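Local coordinates for DUF4848 domain-containing protein (Bacteroides thetaiotaomicron, PDB 4LB8), which is of unknown function but is probably exported, and perhaps lipid-anchored, as a member of the DUF4848 family, at residues 185-189 and 190-194. Residues are numbered along the deposited sequence; the frame is centred on the assembly and turned at random.
Sequences LSVSS and GIIHA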
# COMPACT_ATOMS: atom_id res chain seq x y z
N LEU A 185 -8.65 -4.61 16.80
CA LEU A 185 -9.77 -4.80 17.73
C LEU A 185 -10.39 -6.17 17.63
O LEU A 185 -10.55 -6.71 16.53
CB LEU A 185 -10.88 -3.75 17.52
CG LEU A 185 -10.50 -2.27 17.66
CD1 LEU A 185 -11.71 -1.41 17.44
CD2 LEU A 185 -9.82 -1.96 19.01
N SER A 186 -10.77 -6.71 18.79
CA SER A 186 -11.44 -8.01 18.94
C SER A 186 -12.39 -7.91 20.13
O SER A 186 -12.31 -6.93 20.87
CB SER A 186 -10.44 -9.16 19.07
OG SER A 186 -9.61 -9.10 20.22
N VAL A 187 -13.34 -8.84 20.28
CA VAL A 187 -14.31 -8.75 21.38
C VAL A 187 -14.57 -10.14 21.98
O VAL A 187 -14.82 -11.10 21.24
CB VAL A 187 -15.63 -8.02 20.95
CG1 VAL A 187 -16.40 -8.77 19.85
CG2 VAL A 187 -16.52 -7.70 22.16
N SER A 188 -14.53 -10.21 23.31
CA SER A 188 -14.79 -11.42 24.11
C SER A 188 -15.86 -11.11 25.12
O SER A 188 -15.59 -10.39 26.09
CB SER A 188 -13.52 -11.87 24.82
OG SER A 188 -13.68 -13.04 25.62
N SER A 189 -17.08 -11.62 24.89
CA SER A 189 -18.22 -11.46 25.81
C SER A 189 -18.58 -10.00 26.12
O SER A 189 -18.99 -9.69 27.24
CB SER A 189 -17.97 -12.21 27.11
OG SER A 189 -17.95 -13.60 26.88
N GLY A 190 -18.48 -9.13 25.12
CA GLY A 190 -18.82 -7.73 25.26
C GLY A 190 -17.62 -6.87 25.55
O GLY A 190 -17.69 -5.66 25.37
N ILE A 191 -16.49 -7.50 26.01
CA ILE A 191 -15.22 -6.82 26.34
C ILE A 191 -14.41 -6.70 25.07
O ILE A 191 -14.06 -7.71 24.46
CB ILE A 191 -14.40 -7.55 27.46
CG1 ILE A 191 -15.24 -7.83 28.75
CG2 ILE A 191 -13.03 -6.88 27.73
CD1 ILE A 191 -15.62 -6.65 29.57
N ILE A 192 -14.11 -5.45 24.67
CA ILE A 192 -13.34 -5.12 23.48
C ILE A 192 -11.86 -5.01 23.86
O ILE A 192 -11.50 -4.24 24.75
CB ILE A 192 -13.90 -3.83 22.78
CG1 ILE A 192 -15.40 -4.02 22.40
CG2 ILE A 192 -13.07 -3.50 21.52
CD1 ILE A 192 -16.18 -2.82 22.07
N HIS A 193 -11.01 -5.79 23.16
CA HIS A 193 -9.56 -5.86 23.33
C HIS A 193 -8.89 -5.06 22.23
O HIS A 193 -9.26 -5.22 21.07
CB HIS A 193 -9.10 -7.33 23.25
CG HIS A 193 -9.40 -8.15 24.47
ND1 HIS A 193 -10.69 -8.47 24.83
CD2 HIS A 193 -8.55 -8.72 25.34
CE1 HIS A 193 -10.58 -9.18 25.94
NE2 HIS A 193 -9.30 -9.36 26.28
N ALA A 194 -7.92 -4.21 22.56
CA ALA A 194 -7.20 -3.43 21.56
C ALA A 194 -5.74 -3.78 21.61
O ALA A 194 -5.19 -4.00 22.70
CB ALA A 194 -7.38 -1.93 21.80
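With chi1 at 63°, Val187 sets CG2 anti to its own backbone N and alongside the opposing strand, where CG2 lies 3.9 Å from Ile192 CG1 and also packs on the backbone of Gly190. Leu185, whose CG stands anti to the carbonyl carbon, extends CD2 to 3.7 Å from Ala194 CB. These four side chains share one face, which Phe259 of strand 254-262 and the C-terminal Leu290 help to cover. The strands form a beta hairpin with a two-residue loop within an antiparallel sheet, closed by a type I' turn from Ser188 to Ile191; both central residues have positive phi, 57° at Ser189 and 95° at Gly190. At the turn Ser188 and Ile191 exchange two backbone hydrogen bonds, Ser188 N to Ile191 O at 2.8 Å and Ile191 N to Ser188 O at 3.0 Å. Ser186 and His193 form the next hydrogen-bonded pair, with His193 N 2.9 Å from Ser186 O. On the face that carries Ser186, Ser188, Ile191 and His193, Ser186 OG lies 3.5 Å from His193 CB and hydrogen-bonds Val119 O of the second subunit. The imidazole meets Ile191 O in plane at its edge, through a weak bond from His193 ND1 (3.5 Å).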